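PDB 1VDH: coproheme decarboxylase from Thermus thermophilus, which catalyses the hydrogen peroxide-dependent oxidative decarboxylation of Fe-coproporphyrin III to heme b, through a three-propionate harderoheme intermediate. Local coordinates for residues Ser139-Arg150 / Tyr226-Tyr237. Residues are numbered along the deposited sequence; the frame is centred on the assembly and turned at random.
Sequences SGYVCFYPMNKR and YGEFGPFFVGKY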
ATOM      1  N   SER A 139       0.489 -34.274   6.573  1.00 14.33           N
ATOM      2  CA  SER A 139       1.767 -34.424   5.889  1.00 14.80           C
ATOM      3  C   SER A 139       1.739 -33.537   4.658  1.00 13.77           C
ATOM      4  O   SER A 139       0.702 -32.970   4.318  1.00 14.63           O
ATOM      5  CB  SER A 139       1.988 -35.881   5.461  1.00 15.69           C
ATOM      6  OG  SER A 139       1.018 -36.292   4.511  1.00 20.29           O
ATOM      7  N   GLY A 140       2.879 -33.419   3.990  1.00 12.24           N
ATOM      8  CA  GLY A 140       2.932 -32.622   2.785  1.00  9.67           C
ATOM      9  C   GLY A 140       2.998 -31.118   2.961  1.00  9.48           C
ATOM     10  O   GLY A 140       3.547 -30.608   3.938  1.00  8.44           O
ATOM     11  N   TYR A 141       2.376 -30.419   2.018  1.00  9.71           N
ATOM     12  CA  TYR A 141       2.394 -28.964   1.976  1.00  8.18           C
ATOM     13  C   TYR A 141       1.018 -28.342   1.807  1.00  6.79           C
ATOM     14  O   TYR A 141       0.051 -29.016   1.449  1.00  5.75           O
ATOM     15  CB  TYR A 141       3.290 -28.516   0.807  1.00  7.43           C
ATOM     16  CG  TYR A 141       4.674 -29.123   0.857  1.00  7.80           C
ATOM     17  CD1 TYR A 141       5.747 -28.418   1.404  1.00  7.99           C
ATOM     18  CD2 TYR A 141       4.889 -30.440   0.451  1.00  7.53           C
ATOM     19  CE1 TYR A 141       7.000 -29.019   1.556  1.00  9.11           C
ATOM     20  CE2 TYR A 141       6.131 -31.045   0.601  1.00  9.82           C
ATOM     21  CZ  TYR A 141       7.177 -30.336   1.156  1.00  9.58           C
ATOM     22  OH  TYR A 141       8.390 -30.963   1.344  1.00  9.02           O
ATOM     23  N   VAL A 142       0.950 -27.040   2.064  1.00  7.16           N
ATOM     24  CA  VAL A 142      -0.280 -26.286   1.916  1.00  6.34           C
ATOM     25  C   VAL A 142      -0.021 -25.050   1.061  1.00  7.03           C
ATOM     26  O   VAL A 142       1.078 -24.488   1.075  1.00  7.62           O
ATOM     27  CB  VAL A 142      -0.858 -25.813   3.286  1.00  6.81           C
ATOM     28  CG1 VAL A 142       0.066 -24.784   3.940  1.00  4.83           C
ATOM     29  CG2 VAL A 142      -2.252 -25.211   3.085  1.00  8.10           C
ATOM     30  N   CYS A 143      -1.017 -24.696   0.259  1.00  6.11           N
ATOM     31  CA  CYS A 143      -0.984 -23.499  -0.568  1.00  6.79           C
ATOM     32  C   CYS A 143      -2.270 -22.757  -0.242  1.00  6.97           C
ATOM     33  O   CYS A 143      -3.362 -23.313  -0.389  1.00  5.71           O
ATOM     34  CB  CYS A 143      -0.976 -23.828  -2.063  1.00  7.17           C
ATOM     35  SG  CYS A 143      -1.363 -22.385  -3.140  1.00  8.52           S
ATOM     36  N   PHE A 144      -2.140 -21.541   0.277  1.00  5.60           N
ATOM     37  CA  PHE A 144      -3.310 -20.731   0.589  1.00  5.61           C
ATOM     38  C   PHE A 144      -3.290 -19.426  -0.180  1.00  6.32           C
ATOM     39  O   PHE A 144      -2.257 -18.759  -0.260  1.00  6.64           O
ATOM     40  CB  PHE A 144      -3.401 -20.382   2.084  1.00  5.82           C
ATOM     41  CG  PHE A 144      -4.424 -19.306   2.382  1.00  6.61           C
ATOM     42  CD1 PHE A 144      -4.025 -17.988   2.620  1.00  5.47           C
ATOM     43  CD2 PHE A 144      -5.784 -19.593   2.339  1.00  5.04           C
ATOM     44  CE1 PHE A 144      -4.967 -16.977   2.800  1.00  6.04           C
ATOM     45  CE2 PHE A 144      -6.738 -18.590   2.518  1.00  6.33           C
ATOM     46  CZ  PHE A 144      -6.328 -17.277   2.748  1.00  4.04           C
ATOM     47  N   TYR A 145      -4.454 -19.039  -0.684  1.00  6.52           N
ATOM     48  CA  TYR A 145      -4.605 -17.776  -1.388  1.00  6.32           C
ATOM     49  C   TYR A 145      -6.063 -17.363  -1.401  1.00  7.23           C
ATOM     50  O   TYR A 145      -6.955 -18.215  -1.441  1.00  6.78           O
ATOM     51  CB  TYR A 145      -4.082 -17.861  -2.828  1.00  8.77           C
ATOM     52  CG  TYR A 145      -4.821 -18.833  -3.724  1.00  8.46           C
ATOM     53  CD1 TYR A 145      -5.858 -18.400  -4.553  1.00  9.64           C
ATOM     54  CD2 TYR A 145      -4.453 -20.175  -3.777  1.00  9.15           C
ATOM     55  CE1 TYR A 145      -6.504 -19.280  -5.417  1.00  9.68           C
ATOM     56  CE2 TYR A 145      -5.093 -21.061  -4.636  1.00  8.88           C
ATOM     57  CZ  TYR A 145      -6.116 -20.607  -5.451  1.00 10.08           C
ATOM     58  OH  TYR A 145      -6.745 -21.487  -6.296  1.00 12.64           O
ATOM     59  N   PRO A 146      -6.328 -16.062  -1.222  1.00  6.78           N
ATOM     60  CA  PRO A 146      -7.697 -15.555  -1.236  1.00  6.31           C
ATOM     61  C   PRO A 146      -7.987 -15.073  -2.662  1.00  7.56           C
ATOM     62  O   PRO A 146      -7.058 -14.865  -3.455  1.00  8.22           O
ATOM     63  CB  PRO A 146      -7.629 -14.395  -0.247  1.00  8.09           C
ATOM     64  CG  PRO A 146      -6.282 -13.816  -0.524  1.00  5.30           C
ATOM     65  CD  PRO A 146      -5.399 -15.053  -0.675  1.00  7.35           C
ATOM     66  N   MET A 147      -9.260 -14.899  -2.996  1.00  6.70           N
ATOM     67  CA  MET A 147      -9.616 -14.437  -4.333  1.00  6.25           C
ATOM     68  C   MET A 147     -11.033 -13.889  -4.384  1.00  5.95           C
ATOM     69  O   MET A 147     -11.840 -14.142  -3.488  1.00  4.39           O
ATOM     70  CB  MET A 147      -9.478 -15.580  -5.358  1.00  7.52           C
ATOM     71  CG  MET A 147     -10.468 -16.735  -5.180  1.00 11.42           C
ATOM     72  SD  MET A 147     -10.288 -18.034  -6.454  1.00 13.02           S
ATOM     73  CE  MET A 147     -11.029 -17.238  -7.868  1.00 14.26           C
ATOM     74  N   ASN A 148     -11.295 -13.101  -5.426  1.00  6.74           N
ATOM     75  CA  ASN A 148     -12.607 -12.519  -5.700  1.00  6.91           C
ATOM     76  C   ASN A 148     -12.975 -12.931  -7.119  1.00  8.79           C
ATOM     77  O   ASN A 148     -12.125 -13.391  -7.887  1.00  7.57           O
ATOM     78  CB  ASN A 148     -12.556 -10.983  -5.737  1.00  6.48           C
ATOM     79  CG  ASN A 148     -12.132 -10.362  -4.431  1.00  7.80           C
ATOM     80  OD1 ASN A 148     -11.485  -9.316  -4.422  1.00 11.91           O
ATOM     81  ND2 ASN A 148     -12.512 -10.979  -3.324  1.00  3.74           N
ATOM     82  N   LYS A 149     -14.247 -12.744  -7.462  1.00  7.33           N
ATOM     83  CA  LYS A 149     -14.719 -12.994  -8.812  1.00  8.27           C
ATOM     84  C   LYS A 149     -14.854 -11.579  -9.365  1.00  9.00           C
ATOM     85  O   LYS A 149     -15.514 -10.719  -8.766  1.00  6.52           O
ATOM     86  CB  LYS A 149     -16.060 -13.731  -8.816  1.00  9.19           C
ATOM     87  CG  LYS A 149     -15.923 -15.255  -8.857  1.00  8.89           C
ATOM     88  CD  LYS A 149     -15.446 -15.737 -10.222  1.00  9.50           C
ATOM     89  CE  LYS A 149     -15.457 -17.267 -10.321  1.00  9.64           C
ATOM     90  NZ  LYS A 149     -14.483 -17.918  -9.402  1.00 10.80           N
ATOM     91  N   ARG A 150     -14.163 -11.331 -10.469  1.00  9.27           N
ATOM     92  CA  ARG A 150     -14.131 -10.023 -11.103  1.00 10.58           C
ATOM     93  C   ARG A 150     -15.470  -9.385 -11.470  1.00 11.33           C
ATOM     94  O   ARG A 150     -16.410 -10.064 -11.891  1.00  9.96           O
ATOM     95  CB  ARG A 150     -13.219 -10.084 -12.331  1.00 11.98           C
ATOM     96  CG  ARG A 150     -13.019  -8.764 -13.051  1.00 15.60           C
ATOM     97  CD  ARG A 150     -12.110  -8.938 -14.259  1.00 16.56           C
ATOM     98  NE  ARG A 150     -10.725  -9.223 -13.885  1.00 20.32           N
ATOM     99  CZ  ARG A 150      -9.787  -9.618 -14.740  1.00 21.41           C
ATOM    100  NH1 ARG A 150      -8.550  -9.835 -14.316  1.00 21.84           N
ATOM    101  NH2 ARG A 150     -10.093  -9.823 -16.015  1.00 20.68           N
ATOM    102  N   TYR A 226     -12.462 -13.948 -15.042  1.00  9.45           N
ATOM    103  CA  TYR A 226     -13.072 -13.559 -13.769  1.00  8.79           C
ATOM    104  C   TYR A 226     -12.267 -13.779 -12.492  1.00 10.67           C
ATOM    105  O   TYR A 226     -12.734 -13.461 -11.394  1.00 12.43           O
ATOM    106  CB  TYR A 226     -14.446 -14.223 -13.637  1.00 10.10           C
ATOM    107  CG  TYR A 226     -15.321 -14.044 -14.859  1.00 10.83           C
ATOM    108  CD1 TYR A 226     -16.077 -12.888 -15.038  1.00 12.43           C
ATOM    109  CD2 TYR A 226     -15.370 -15.023 -15.850  1.00 11.88           C
ATOM    110  CE1 TYR A 226     -16.857 -12.708 -16.175  1.00 10.74           C
ATOM    111  CE2 TYR A 226     -16.145 -14.855 -16.990  1.00 11.04           C
ATOM    112  CZ  TYR A 226     -16.884 -13.698 -17.147  1.00 12.30           C
ATOM    113  OH  TYR A 226     -17.639 -13.523 -18.281  1.00 11.86           O
ATOM    114  N   GLY A 227     -11.059 -14.309 -12.623  1.00 10.38           N
ATOM    115  CA  GLY A 227     -10.243 -14.535 -11.448  1.00 11.02           C
ATOM    116  C   GLY A 227      -9.468 -13.311 -10.995  1.00 11.21           C
ATOM    117  O   GLY A 227      -8.783 -12.664 -11.784  1.00 11.12           O
ATOM    118  N   GLU A 228      -9.605 -12.979  -9.718  1.00 11.45           N
ATOM    119  CA  GLU A 228      -8.895 -11.854  -9.117  1.00 12.38           C
ATOM    120  C   GLU A 228      -8.195 -12.500  -7.922  1.00 11.79           C
ATOM    121  O   GLU A 228      -8.849 -12.893  -6.954  1.00 11.08           O
ATOM    122  CB  GLU A 228      -9.899 -10.798  -8.668  1.00 14.56           C
ATOM    123  CG  GLU A 228      -9.296  -9.462  -8.320  1.00 20.51           C
ATOM    124  CD  GLU A 228     -10.366  -8.410  -8.089  1.00 24.79           C
ATOM    125  OE1 GLU A 228     -11.099  -8.087  -9.054  1.00 23.70           O
ATOM    126  OE2 GLU A 228     -10.481  -7.923  -6.944  1.00 23.74           O
ATOM    127  N   PHE A 229      -6.872 -12.625  -8.005  1.00 10.15           N
ATOM    128  CA  PHE A 229      -6.095 -13.305  -6.964  1.00 10.84           C
ATOM    129  C   PHE A 229      -5.289 -12.452  -5.991  1.00 10.11           C
ATOM    130  O   PHE A 229      -4.713 -11.437  -6.368  1.00  9.45           O
ATOM    131  CB  PHE A 229      -5.172 -14.334  -7.621  1.00  9.29           C
ATOM    132  CG  PHE A 229      -5.878 -15.245  -8.589  1.00 10.70           C
ATOM    133  CD1 PHE A 229      -6.534 -16.385  -8.139  1.00  8.70           C
ATOM    134  CD2 PHE A 229      -5.923 -14.933  -9.948  1.00 10.09           C
ATOM    135  CE1 PHE A 229      -7.232 -17.204  -9.029  1.00 14.02           C
ATOM    136  CE2 PHE A 229      -6.615 -15.742 -10.844  1.00 10.63           C
ATOM    137  CZ  PHE A 229      -7.273 -16.882 -10.385  1.00 11.82           C
ATOM    138  N   GLY A 230      -5.244 -12.904  -4.737  1.00 10.42           N
ATOM    139  CA  GLY A 230      -4.490 -12.210  -3.705  1.00  8.30           C
ATOM    140  C   GLY A 230      -3.132 -12.858  -3.484  1.00  8.44           C
ATOM    141  O   GLY A 230      -2.613 -13.522  -4.379  1.00  8.95           O
ATOM    142  N   PRO A 231      -2.530 -12.698  -2.296  1.00  7.87           N
ATOM    143  CA  PRO A 231      -1.218 -13.290  -2.000  1.00  6.46           C
ATOM    144  C   PRO A 231      -1.254 -14.818  -1.912  1.00  6.74           C
ATOM    145  O   PRO A 231      -2.283 -15.400  -1.573  1.00  8.07           O
ATOM    146  CB  PRO A 231      -0.861 -12.660  -0.655  1.00  7.41           C
ATOM    147  CG  PRO A 231      -2.201 -12.471  -0.004  1.00  6.91           C
ATOM    148  CD  PRO A 231      -3.042 -11.935  -1.145  1.00  6.77           C
ATOM    149  N   PHE A 232      -0.140 -15.459  -2.263  1.00  6.47           N
ATOM    150  CA  PHE A 232      -0.029 -16.917  -2.205  1.00  6.05           C
ATOM    151  C   PHE A 232       0.999 -17.310  -1.150  1.00  6.18           C
ATOM    152  O   PHE A 232       2.129 -16.808  -1.154  1.00  5.03           O
ATOM    153  CB  PHE A 232       0.387 -17.503  -3.565  1.00  5.32           C
ATOM    154  CG  PHE A 232      -0.715 -17.518  -4.590  1.00  5.08           C
ATOM    155  CD1 PHE A 232      -1.135 -16.343  -5.203  1.00  5.10           C
ATOM    156  CD2 PHE A 232      -1.338 -18.712  -4.939  1.00  6.09           C
ATOM    157  CE1 PHE A 232      -2.166 -16.358  -6.150  1.00  5.50           C
ATOM    158  CE2 PHE A 232      -2.366 -18.739  -5.882  1.00  5.91           C
ATOM    159  CZ  PHE A 232      -2.782 -17.563  -6.487  1.00  6.80           C
ATOM    160  N   PHE A 233       0.590 -18.186  -0.237  1.00  3.88           N
ATOM    161  CA  PHE A 233       1.461 -18.660   0.840  1.00  6.19           C
ATOM    162  C   PHE A 233       1.674 -20.158   0.704  1.00  5.02           C
ATOM    163  O   PHE A 233       0.716 -20.907   0.513  1.00  6.89           O
ATOM    164  CB  PHE A 233       0.822 -18.424   2.213  1.00  5.37           C
ATOM    165  CG  PHE A 233       0.618 -16.978   2.563  1.00  4.68           C
ATOM    166  CD1 PHE A 233       1.496 -16.330   3.420  1.00  4.42           C
ATOM    167  CD2 PHE A 233      -0.482 -16.278   2.075  1.00  4.71           C
ATOM    168  CE1 PHE A 233       1.280 -15.006   3.794  1.00  5.75           C
ATOM    169  CE2 PHE A 233      -0.705 -14.961   2.443  1.00  4.87           C
ATOM    170  CZ  PHE A 233       0.177 -14.321   3.305  1.00  4.62           C
ATOM    171  N   VAL A 234       2.921 -20.597   0.800  1.00  4.89           N
ATOM    172  CA  VAL A 234       3.212 -22.023   0.722  1.00  5.74           C
ATOM    173  C   VAL A 234       3.882 -22.447   2.021  1.00  5.47           C
ATOM    174  O   VAL A 234       4.828 -21.807   2.479  1.00  5.59           O
ATOM    175  CB  VAL A 234       4.118 -22.387  -0.471  1.00  5.43           C
ATOM    176  CG1 VAL A 234       4.366 -23.898  -0.491  1.00  6.14           C
ATOM    177  CG2 VAL A 234       3.464 -21.968  -1.782  1.00  5.23           C
ATOM    178  N   GLY A 235       3.365 -23.511   2.624  1.00  7.09           N
ATOM    179  CA  GLY A 235       3.932 -23.990   3.870  1.00  9.40           C
ATOM    180  C   GLY A 235       4.073 -25.499   3.931  1.00  8.98           C
ATOM    181  O   GLY A 235       3.360 -26.231   3.249  1.00  9.05           O
ATOM    182  N   LYS A 236       5.041 -25.953   4.718  1.00  9.31           N
ATOM    183  CA  LYS A 236       5.293 -27.372   4.907  1.00  8.71           C
ATOM    184  C   LYS A 236       4.677 -27.777   6.241  1.00  7.48           C
ATOM    185  O   LYS A 236       4.954 -27.150   7.262  1.00  8.08           O
ATOM    186  CB  LYS A 236       6.802 -27.641   4.935  1.00  9.53           C
ATOM    187  CG  LYS A 236       7.169 -29.095   5.192  1.00 13.01           C
ATOM    188  CD  LYS A 236       8.672 -29.284   5.209  1.00 17.96           C
ATOM    189  CE  LYS A 236       9.047 -30.705   5.608  1.00 19.94           C
ATOM    190  NZ  LYS A 236       8.519 -31.711   4.653  1.00 20.24           N
ATOM    191  N   TYR A 237       3.822 -28.798   6.225  1.00  9.00           N
ATOM    192  CA  TYR A 237       3.177 -29.274   7.449  1.00  8.04           C
ATOM    193  C   TYR A 237       4.242 -29.711   8.450  1.00 10.21           C
ATOM    194  O   TYR A 237       5.200 -30.392   8.086  1.00  8.42           O
ATOM    195  CB  TYR A 237       2.225 -30.446   7.157  1.00 10.71           C
ATOM    196  CG  TYR A 237       1.561 -30.992   8.406  1.00 13.96           C
ATOM    197  CD1 TYR A 237       0.384 -30.427   8.895  1.00 15.49           C
ATOM    198  CD2 TYR A 237       2.150 -32.025   9.141  1.00 16.56           C
ATOM    199  CE1 TYR A 237      -0.186 -30.869  10.088  1.00 16.94           C
ATOM    200  CE2 TYR A 237       1.589 -32.473  10.338  1.00 18.41           C
ATOM    201  CZ  TYR A 237       0.427 -31.888  10.806  1.00 18.03           C
ATOM    202  OH  TYR A 237      -0.100 -32.289  12.009  1.00 21.97           O
TER
HETATM  203  O   HOH W   1       5.466 -31.959   5.891  1.00 17.49           O
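Phe144 and Phe233 trade both backbone hydrogen bonds, each 2.9 Å from N to O, and Val142 with Gly235, two residues along, does the same. These are the hydrogen-bonded pairs of two antiparallel neighbours in the curled sheet of the chlorite dismutase-type (dimeric alpha+beta barrel) fold. The other edge of 139-150 pairs with strand 198-204, so alternate residues bond to the two neighbouring strands. Pairing resumes one residue out of step at Met147 and Phe229, after an interruption at Pro146, and the paired bonds return at Asn148 and Glu228. Pro146 O still takes the N-H of Gly230 at 3.0 Å, but that donor stands 32° out of the carbonyl plane. Because Pro146 N carries no hydrogen, Pro231 O, which faces it, is buried with no hydrogen-bond partner; Tyr145 CB and Pro146 CD each come within 3.3 Å of Pro231 O.

Tyr145, the predicted active-site residue, has CG tucked between its backbone N and carbonyl carbon (chi1 63°), which lays its ring over one face of Phe232 in an offset stack, planes 20° apart. Its CB sits over the centre of the Phe232 ring as a CH-pi contact, while Cys143 SG meets that ring at the edge. With an alanine here the CH-pi contact could persist, but Phe232 would probably lose its stacked ring and be freer to turn. Phe232 N is bonded to Asp195 of a neighbouring subunit.

At the far end Tyr141 OH finds its main partner in Asp84 of the same neighbouring subunit; Lys236 NZ adds a weak bond at 3.4 Å. Gly140 O accepts Tyr237 N and a water, and that same water also donates to Tyr237 O at 2.7 Å.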